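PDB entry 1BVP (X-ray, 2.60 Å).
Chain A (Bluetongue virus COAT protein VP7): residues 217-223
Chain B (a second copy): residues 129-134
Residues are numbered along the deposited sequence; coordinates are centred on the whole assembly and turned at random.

Chain A 217-223: MRAGRII
Chain B, residues 129-134: FLETEE

Contact between two copies of bluetongue virus coat protein VP7: residues 217-223 of chain A meet residues 129-134 of chain B, burying 377 Å² in all without a hydrogen bond between them. The stretches run antiparallel, and the register centres on Gly220(A) and Glu131(B), whose CA atoms lie 4.4 Å apart.

Glu133(B) (phi/psi -86/-24; chi1 m, chi2 t, chi3 82°) is the most covered residue, at 74 Å². Its CA-to-CB bond points sideways, and Glu133(B) CG packs 3.6 Å from Ala219(A) O and 4.0 Å from Ala219(A) CB; the small methyl of Ala219(A) (-85/156) points toward chain B. The carboxylate ends in a long salt bridge, Glu133(B) OE1 to Arg218(A) NH2 at 3.8 Å, at the edge of the guanidinium and near its plane. Arg218(A) (-68/157; m, t, p, chi4 -178°) is exposed and poorly ordered.

Glu131(B) (-99/62; m, t, chi3 -35°) has 68 Å² covered by chain A. Glu131(B) CB lies 3.2 Å from Gly220(A) O and over one face of the Arg221(A) guanidinium. Arg221(A) (-137/141) starts away from chain B, but chi1 -107°, chi2 76°, chi3 -146° and chi4 153° bring its end back. Arg221(A) NH2 stands 3.8 Å from Glu131(B) OE1, a long salt bridge of charge alone, since the oxygen is well out of the guanidinium plane.

In sequence between the two arginines, buried Gly220(A) adopts phi/psi 69/25, a positive phi that favours glycine. Gly220(A) CA is 3.4 Å from Thr132(B) O; an ideal CB would clash with that oxygen at 2.9 Å. The CA-to-CB bond of Thr132(B) (-116/143, chi1 p) points away, and the residue ties its own loop, Thr132(B) OG1 donating to Phe129(B) O at 2.9 Å.

Ile222(A) (-67/135; m, t) and Leu130(B) (-57/-35; t, p) both start sideways, but their branched, uncharged ends come nearer and meet methyl to methyl, Ile222(A) CD1 to Leu130(B) CD2 at 4.0 Å.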

# COMPACT_ATOMS: atom_id res chain seq x y z
N MET A 217 4.96 -22.78 22.99
CA MET A 217 5.30 -21.51 22.36
C MET A 217 5.66 -20.40 23.35
O MET A 217 4.95 -20.18 24.32
CB MET A 217 4.15 -21.04 21.46
CG MET A 217 3.65 -22.06 20.39
SD MET A 217 4.84 -22.64 19.09
CE MET A 217 6.24 -21.38 19.20
N ARG A 218 6.77 -19.72 23.10
CA ARG A 218 7.22 -18.61 23.94
C ARG A 218 6.30 -17.41 23.81
O ARG A 218 5.63 -17.21 22.79
CB ARG A 218 8.59 -18.14 23.51
CG ARG A 218 9.68 -19.16 23.67
CD ARG A 218 11.02 -18.44 23.61
NE ARG A 218 10.95 -17.21 24.40
CZ ARG A 218 11.93 -16.32 24.52
NH1 ARG A 218 13.09 -16.52 23.89
NH2 ARG A 218 11.74 -15.24 25.26
N ALA A 219 6.30 -16.56 24.82
CA ALA A 219 5.47 -15.38 24.77
C ALA A 219 6.26 -14.34 24.02
O ALA A 219 7.50 -14.41 23.97
CB ALA A 219 5.18 -14.90 26.15
N GLY A 220 5.54 -13.38 23.44
CA GLY A 220 6.16 -12.28 22.71
C GLY A 220 6.87 -12.57 21.40
O GLY A 220 7.73 -11.80 21.00
N ARG A 221 6.48 -13.64 20.74
CA ARG A 221 7.05 -14.05 19.47
C ARG A 221 5.85 -14.44 18.63
O ARG A 221 4.87 -15.04 19.15
CB ARG A 221 7.96 -15.28 19.66
CG ARG A 221 9.45 -14.98 19.55
CD ARG A 221 9.99 -14.32 20.81
NE ARG A 221 11.05 -13.35 20.54
CZ ARG A 221 11.34 -12.29 21.30
NH1 ARG A 221 10.66 -12.02 22.42
NH2 ARG A 221 12.31 -11.45 20.91
N ILE A 222 5.90 -14.10 17.34
CA ILE A 222 4.82 -14.43 16.41
C ILE A 222 4.69 -15.92 16.19
O ILE A 222 5.68 -16.61 15.94
CB ILE A 222 4.98 -13.73 15.04
CG1 ILE A 222 4.86 -12.23 15.24
CG2 ILE A 222 3.85 -14.12 14.11
CD1 ILE A 222 5.27 -11.45 14.06
N ILE A 223 3.46 -16.40 16.22
CA ILE A 223 3.16 -17.78 16.04
C ILE A 223 2.25 -17.93 14.83
O ILE A 223 1.22 -17.26 14.71
CB ILE A 223 2.40 -18.31 17.27
CG1 ILE A 223 3.33 -18.35 18.48
CG2 ILE A 223 1.76 -19.66 16.99
CD1 ILE A 223 2.55 -18.38 19.77
N PHE B 129 6.00 -2.28 20.44
CA PHE B 129 6.16 -3.26 21.52
C PHE B 129 5.51 -4.59 21.25
O PHE B 129 5.13 -5.28 22.17
CB PHE B 129 5.58 -2.73 22.83
CG PHE B 129 6.25 -1.50 23.32
CD1 PHE B 129 7.49 -1.58 23.96
CD2 PHE B 129 5.66 -0.25 23.12
CE1 PHE B 129 8.16 -0.41 24.40
CE2 PHE B 129 6.30 0.91 23.55
CZ PHE B 129 7.56 0.83 24.19
N LEU B 130 5.40 -4.96 19.99
CA LEU B 130 4.80 -6.23 19.66
C LEU B 130 5.52 -7.41 20.32
O LEU B 130 4.89 -8.37 20.74
CB LEU B 130 4.82 -6.42 18.15
CG LEU B 130 4.16 -7.72 17.68
CD1 LEU B 130 2.66 -7.50 17.48
CD2 LEU B 130 4.82 -8.21 16.40
N GLU B 131 6.83 -7.33 20.46
CA GLU B 131 7.51 -8.48 21.03
C GLU B 131 7.84 -8.37 22.49
O GLU B 131 8.99 -8.45 22.89
CB GLU B 131 8.75 -8.82 20.21
CG GLU B 131 8.42 -9.04 18.75
CD GLU B 131 9.59 -9.57 17.94
OE1 GLU B 131 10.75 -9.18 18.23
OE2 GLU B 131 9.32 -10.39 17.02
N THR B 132 6.80 -8.25 23.30
CA THR B 132 6.91 -8.15 24.75
C THR B 132 6.24 -9.38 25.37
O THR B 132 5.19 -9.83 24.89
CB THR B 132 6.22 -6.88 25.25
OG1 THR B 132 4.92 -6.77 24.65
CG2 THR B 132 7.04 -5.67 24.91
N GLU B 133 6.82 -9.90 26.45
CA GLU B 133 6.25 -11.08 27.09
C GLU B 133 5.16 -10.78 28.10
O GLU B 133 4.30 -11.62 28.36
CB GLU B 133 7.35 -11.86 27.78
CG GLU B 133 8.33 -12.46 26.86
CD GLU B 133 9.42 -13.20 27.59
OE1 GLU B 133 9.21 -14.37 27.99
OE2 GLU B 133 10.47 -12.57 27.78
N GLU B 134 5.19 -9.57 28.65
CA GLU B 134 4.24 -9.16 29.67
C GLU B 134 3.59 -7.86 29.29
O GLU B 134 4.23 -7.02 28.68
CB GLU B 134 4.98 -8.89 30.99
CG GLU B 134 5.87 -10.01 31.47
CD GLU B 134 6.83 -9.57 32.56
OE1 GLU B 134 7.24 -8.37 32.56
OE2 GLU B 134 7.19 -10.42 33.40